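Local coordinates for nascent polypeptide-associated complex subunit alpha-like UBA domain-containing protein (Chaetomium thermophilum, PDB 5NNP) that binds an N-terminal acetyltransferase-like protein through this C-terminal HYPK-type UBA domain and probably acts as its HYPK-like partner, at residues N12-E17 with T26-A31; E16-S21 with K38-Y43. All blocks are in the same frame, centred on the assembly; numbering follows the deposited sequence.

Interaction 1. Residues N12-E17 with T26-A31; sequences NLLVEE and TELLKA
L14 on helix 8-18 meets L28 and L29 on helix 22-30 where the first two helices of the three-helix UBA bundle pack together. The contact is purely apolar, with no hydrogen bond between the two segments. L14 and L29 reach toward each other tip to tip. CD2 of L14 makes the closest approach: it lies 3.4 Å from CG of L29. The same L14 CD2 is 3.8 Å from CD1 of L29 and 3.9 Å from its CD2, so it sits at the fork of the L29 side chain. In L29, CG stands beside the backbone N and anti to the carbonyl carbon (chi1 -83°), which sends the fork toward helix 8-18.

In a UBA domain a compact hydrophobic core is shared by all three helices, and L14 and L29 are both buried in it. L28 joins more loosely, its CD2 4.2 Å from L14 CD2. L28 also touches A39 of helix 36-43. L14 rests on A25 as well, while L29 continues onto V11 and A36. The nearest CA atoms, of L14 and T26, are 8.3 Å apart.

Interaction 2. Residues E16-S21 with K38-Y43; sequences EELELS and KAMKAY
L18 and Y43 make the close side of the contact between the C-terminal end of helix 8-18 and helix 36-43. The two side chains slide past each other in opposite directions. CD2 of L18 comes to 3.8 Å from CD1 of the Y43 ring, and CD1 of L18 lies over one face of that ring. In Y43, CG is anti to the backbone N (chi1 -171°), which extends the ring from its helix toward L18 and L20. Beyond L18 the backbone first departs from helical angles at E19, where phi is positive (62°). L20 follows, and its CD2 is 3.7 Å from the Y43 hydroxyl oxygen, OH. CD1 of L20 approaches the ring obliquely, 4.3 Å from CE2 of Y43.

This is where the third helix of the UBA bundle closes over the first helix and the turn leading to the second. Replacing Y43 by an alanine is likely to leave L18 and L20 without their shared aromatic partner and to open a gap between helix 36-43 and the end of helix 8-18. M40 packs more loosely, with its CG 4.4 Å from CD1 of L18.

L18 and M40 are buried. L20 and Y43 are partly exposed, and their meeting at CD2 and OH is on the more open side. The acetyltransferase-like chain borders this region: E19 OE2 forms salt bridges with NZ of K686 and of K688 of that chain, and L18 packs on its L690. S21 is the N-cap of helix 22-30: its OG accepts a hydrogen bond from K24 N.

Overall arrangement
From the N terminus, helix 8-18 comes first and supplies one side of both contacts. The chain then turns through E19 and L20 into helix 22-30, which packs against helix 8-18. Interaction 1 closes this short loop, with eight residues between its segments. The chain next passes into helix 36-43, and interaction 2 closes a longer loop of sixteen intervening residues. Both loops start from overlapping segments. By their touching residues they cross: L18 and L20 fall between L14 and L28, and Y43 lies beyond. The contacts share E16 and E17, and their centres are about 6 Å apart. L28 on Y43 and L13 on M40 join them into one UBA core.

Interaction 1. Residues N12-E17 with T26-A31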
loop_
_atom_site.group_PDB
_atom_site.type_symbol
_atom_site.label_atom_id
_atom_site.label_comp_id
_atom_site.label_asym_id
_atom_site.label_seq_id
_atom_site.Cartn_x
_atom_site.Cartn_y
_atom_site.Cartn_z
ATOM N N ASN C 12 36.367 -4.828 -13.966
ATOM C CA ASN C 12 36.670 -3.580 -13.277
ATOM C C ASN C 12 36.118 -2.375 -14.024
ATOM O O ASN C 12 35.794 -1.353 -13.419
ATOM C CB ASN C 12 38.174 -3.421 -13.077
ATOM C CG ASN C 12 38.734 -4.427 -12.094
ATOM O OD1 ASN C 12 37.992 -5.030 -11.318
ATOM N ND2 ASN C 12 40.050 -4.619 -12.122
ATOM N N LEU C 13 36.013 -2.504 -15.341
ATOM C CA LEU C 13 35.470 -1.437 -16.158
ATOM C C LEU C 13 33.975 -1.306 -15.895
ATOM O O LEU C 13 33.482 -0.211 -15.652
ATOM C CB LEU C 13 35.729 -1.687 -17.641
ATOM C CG LEU C 13 35.136 -0.620 -18.569
ATOM C CD1 LEU C 13 35.951 0.667 -18.535
ATOM C CD2 LEU C 13 35.017 -1.153 -19.993
ATOM N N LEU C 14 33.261 -2.426 -15.935
ATOM C CA LEU C 14 31.825 -2.410 -15.652
ATOM C C LEU C 14 31.535 -1.965 -14.224
ATOM O O LEU C 14 30.543 -1.277 -13.975
ATOM C CB LEU C 14 31.203 -3.783 -15.900
ATOM C CG LEU C 14 30.763 -4.068 -17.336
ATOM C CD1 LEU C 14 31.939 -4.040 -18.284
ATOM C CD2 LEU C 14 30.093 -5.410 -17.399
ATOM N N VAL C 15 32.401 -2.351 -13.291
ATOM C CA VAL C 15 32.214 -1.970 -11.895
ATOM C C VAL C 15 32.262 -0.453 -11.775
ATOM O O VAL C 15 31.371 0.161 -11.195
ATOM C CB VAL C 15 33.276 -2.608 -10.961
ATOM C CG1 VAL C 15 33.293 -1.903 -9.619
ATOM C CG2 VAL C 15 32.992 -4.087 -10.760
ATOM N N GLU C 16 33.290 0.145 -12.363
ATOM C CA GLU C 16 33.490 1.583 -12.270
ATOM C C GLU C 16 32.469 2.402 -13.073
ATOM O O GLU C 16 32.047 3.474 -12.634
ATOM C CB GLU C 16 34.912 1.934 -12.720
ATOM C CG GLU C 16 35.126 3.401 -13.043
ATOM C CD GLU C 16 35.233 4.285 -11.808
ATOM O OE1 GLU C 16 35.451 3.752 -10.695
ATOM O OE2 GLU C 16 35.099 5.520 -11.959
ATOM N N GLU C 17 32.071 1.914 -14.243
ATOM C CA GLU C 17 31.292 2.756 -15.155
ATOM C C GLU C 17 29.793 2.467 -15.097
ATOM O O GLU C 17 28.995 3.244 -15.606
ATOM C CB GLU C 17 31.795 2.601 -16.602
ATOM C CG GLU C 17 33.231 3.073 -16.850
ATOM C CD GLU C 17 33.408 4.577 -16.675
ATOM O OE1 GLU C 17 34.466 4.997 -16.155
ATOM O OE2 GLU C 17 32.499 5.343 -17.062
ATOM N N THR C 26 30.270 -9.210 -13.268
ATOM C CA THR C 26 30.736 -10.468 -13.831
ATOM C C THR C 26 29.590 -11.267 -14.441
ATOM O O THR C 26 29.679 -11.766 -15.569
ATOM C CB THR C 26 31.437 -11.315 -12.763
ATOM O OG1 THR C 26 32.693 -10.702 -12.432
ATOM C CG2 THR C 26 31.667 -12.739 -13.272
ATOM N N GLU C 27 28.517 -11.391 -13.675
ATOM C CA GLU C 27 27.320 -12.065 -14.128
ATOM C C GLU C 27 26.814 -11.455 -15.440
ATOM O O GLU C 27 26.445 -12.187 -16.355
ATOM C CB GLU C 27 26.254 -11.991 -13.038
ATOM C CG GLU C 27 24.958 -12.666 -13.378
ATOM C CD GLU C 27 23.863 -12.326 -12.385
ATOM O OE1 GLU C 27 24.186 -11.793 -11.296
ATOM O OE2 GLU C 27 22.682 -12.586 -12.701
ATOM N N LEU C 28 26.814 -10.122 -15.532
ATOM C CA LEU C 28 26.330 -9.440 -16.732
ATOM C C LEU C 28 27.240 -9.777 -17.895
ATOM O O LEU C 28 26.773 -10.097 -18.986
ATOM C CB LEU C 28 26.252 -7.918 -16.530
ATOM C CG LEU C 28 25.891 -7.042 -17.753
ATOM C CD1 LEU C 28 24.544 -7.417 -18.318
ATOM C CD2 LEU C 28 25.920 -5.535 -17.448
ATOM N N LEU C 29 28.543 -9.698 -17.653
ATOM C CA LEU C 29 29.531 -10.077 -18.654
ATOM C C LEU C 29 29.388 -11.533 -19.084
ATOM O O LEU C 29 29.513 -11.845 -20.273
ATOM C CB LEU C 29 30.934 -9.840 -18.121
ATOM C CG LEU C 29 31.430 -8.408 -18.266
ATOM C CD1 LEU C 29 32.673 -8.154 -17.412
ATOM C CD2 LEU C 29 31.687 -8.121 -19.737
ATOM N N LYS C 30 29.131 -12.427 -18.126
ATOM C CA LYS C 30 29.000 -13.847 -18.446
ATOM C C LYS C 30 27.734 -14.051 -19.283
ATOM O O LYS C 30 27.639 -14.982 -20.084
ATOM C CB LYS C 30 28.973 -14.717 -17.172
ATOM C CG LYS C 30 29.209 -16.222 -17.443
ATOM C CD LYS C 30 28.853 -17.154 -16.259
ATOM C CE LYS C 30 28.813 -18.644 -16.690
ATOM N NZ LYS C 30 28.490 -19.618 -15.594
ATOM N N ALA C 31 26.773 -13.156 -19.106
ATOM C CA ALA C 31 25.514 -13.216 -19.830
ATOM C C ALA C 31 25.699 -12.869 -21.298
ATOM O O ALA C 31 24.826 -13.119 -22.122
ATOM C CB ALA C 31 24.521 -12.279 -19.198
#

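Interaction 2. Residues E16-S21 with K38-Y43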
loop_
_atom_site.group_PDB
_atom_site.type_symbol
_atom_site.label_atom_id
_atom_site.label_comp_id
_atom_site.label_asym_id
_atom_site.label_seq_id
_atom_site.Cartn_x
_atom_site.Cartn_y
_atom_site.Cartn_z
ATOM N N GLU C 16 33.290 0.145 -12.363
ATOM C CA GLU C 16 33.490 1.583 -12.270
ATOM C C GLU C 16 32.469 2.402 -13.073
ATOM O O GLU C 16 32.047 3.474 -12.634
ATOM C CB GLU C 16 34.912 1.934 -12.720
ATOM C CG GLU C 16 35.126 3.401 -13.043
ATOM C CD GLU C 16 35.233 4.285 -11.808
ATOM O OE1 GLU C 16 35.451 3.752 -10.695
ATOM O OE2 GLU C 16 35.099 5.520 -11.959
ATOM N N GLU C 17 32.071 1.914 -14.243
ATOM C CA GLU C 17 31.292 2.756 -15.155
ATOM C C GLU C 17 29.793 2.467 -15.097
ATOM O O GLU C 17 28.995 3.244 -15.606
ATOM C CB GLU C 17 31.795 2.601 -16.602
ATOM C CG GLU C 17 33.231 3.073 -16.850
ATOM C CD GLU C 17 33.408 4.577 -16.675
ATOM O OE1 GLU C 17 34.466 4.997 -16.155
ATOM O OE2 GLU C 17 32.499 5.343 -17.062
ATOM N N LEU C 18 29.416 1.343 -14.490
ATOM C CA LEU C 18 27.999 1.009 -14.300
ATOM C C LEU C 18 27.648 0.981 -12.820
ATOM O O LEU C 18 26.486 0.882 -12.449
ATOM C CB LEU C 18 27.660 -0.334 -14.945
ATOM C CG LEU C 18 27.759 -0.320 -16.472
ATOM C CD1 LEU C 18 27.552 -1.699 -17.080
ATOM C CD2 LEU C 18 26.774 0.698 -17.054
ATOM N N GLU C 19 28.671 1.076 -11.981
ATOM C CA GLU C 19 28.497 1.128 -10.537
ATOM C C GLU C 19 27.847 -0.157 -10.052
ATOM O O GLU C 19 26.930 -0.139 -9.242
ATOM C CB GLU C 19 27.683 2.369 -10.125
ATOM C CG GLU C 19 28.349 3.693 -10.552
ATOM C CD GLU C 19 27.930 4.908 -9.736
ATOM O OE1 GLU C 19 26.730 5.024 -9.392
ATOM O OE2 GLU C 19 28.810 5.753 -9.451
ATOM N N LEU C 20 28.346 -1.276 -10.563
ATOM C CA LEU C 20 27.860 -2.592 -10.185
ATOM C C LEU C 20 28.810 -3.298 -9.224
ATOM O O LEU C 20 30.001 -3.019 -9.197
ATOM C CB LEU C 20 27.663 -3.452 -11.427
ATOM C CG LEU C 20 26.677 -2.898 -12.446
ATOM C CD1 LEU C 20 26.427 -3.920 -13.524
ATOM C CD2 LEU C 20 25.386 -2.526 -11.769
ATOM N N SER C 21 28.273 -4.219 -8.437
ATOM C CA SER C 21 29.099 -5.093 -7.620
ATOM C C SER C 21 29.928 -5.966 -8.535
ATOM O O SER C 21 29.517 -6.243 -9.660
ATOM C CB SER C 21 28.239 -5.964 -6.705
ATOM O OG SER C 21 27.456 -6.873 -7.467
ATOM N N LYS C 38 29.291 -5.595 -25.833
ATOM C CA LYS C 38 27.938 -6.090 -26.019
ATOM C C LYS C 38 27.163 -5.922 -24.711
ATOM O O LYS C 38 26.024 -5.443 -24.708
ATOM C CB LYS C 38 27.941 -7.548 -26.480
ATOM C CG LYS C 38 26.586 -8.046 -26.944
ATOM C CD LYS C 38 26.570 -9.565 -27.057
ATOM C CE LYS C 38 25.154 -10.094 -27.241
ATOM N NZ LYS C 38 25.123 -11.577 -27.162
ATOM N N ALA C 39 27.786 -6.289 -23.596
ATOM C CA ALA C 39 27.110 -6.208 -22.297
ATOM C C ALA C 39 26.728 -4.765 -21.926
ATOM O O ALA C 39 25.608 -4.512 -21.488
ATOM C CB ALA C 39 27.981 -6.825 -21.208
ATOM N N MET C 40 27.651 -3.823 -22.106
ATOM C CA MET C 40 27.378 -2.418 -21.798
ATOM C C MET C 40 26.263 -1.831 -22.671
ATOM O O MET C 40 25.434 -1.050 -22.200
ATOM C CB MET C 40 28.646 -1.571 -21.960
ATOM C CG MET C 40 29.704 -1.768 -20.873
ATOM S SD MET C 40 31.067 -0.599 -21.036
ATOM C CE MET C 40 31.996 -1.300 -22.390
ATOM N N LYS C 41 26.246 -2.198 -23.948
ATOM C CA LYS C 41 25.207 -1.712 -24.846
ATOM C C LYS C 41 23.832 -2.269 -24.455
ATOM O O LYS C 41 22.824 -1.570 -24.526
ATOM C CB LYS C 41 25.535 -2.081 -26.293
ATOM C CG LYS C 41 26.690 -1.308 -26.907
ATOM C CD LYS C 41 26.815 -1.657 -28.382
ATOM C CE LYS C 41 27.755 -0.734 -29.120
ATOM N NZ LYS C 41 27.587 -0.918 -30.583
ATOM N N ALA C 42 23.802 -3.534 -24.042
ATOM C CA ALA C 42 22.557 -4.194 -23.651
ATOM C C ALA C 42 21.971 -3.566 -22.390
ATOM O O ALA C 42 20.776 -3.272 -22.317
ATOM C CB ALA C 42 22.796 -5.686 -23.439
ATOM N N TYR C 43 22.846 -3.358 -21.410
ATOM C CA TYR C 43 22.484 -2.812 -20.112
ATOM C C TYR C 43 21.853 -1.421 -20.144
ATOM O O TYR C 43 21.010 -1.125 -19.310
ATOM C CB TYR C 43 23.719 -2.773 -19.211
ATOM C CG TYR C 43 23.394 -2.420 -17.782
ATOM C CD1 TYR C 43 23.439 -1.102 -17.341
ATOM C CD2 TYR C 43 23.023 -3.395 -16.880
ATOM C CE1 TYR C 43 23.129 -0.774 -16.035
ATOM C CE2 TYR C 43 22.720 -3.080 -15.587
ATOM C CZ TYR C 43 22.767 -1.771 -15.164
ATOM O OH TYR C 43 22.461 -1.474 -13.858
#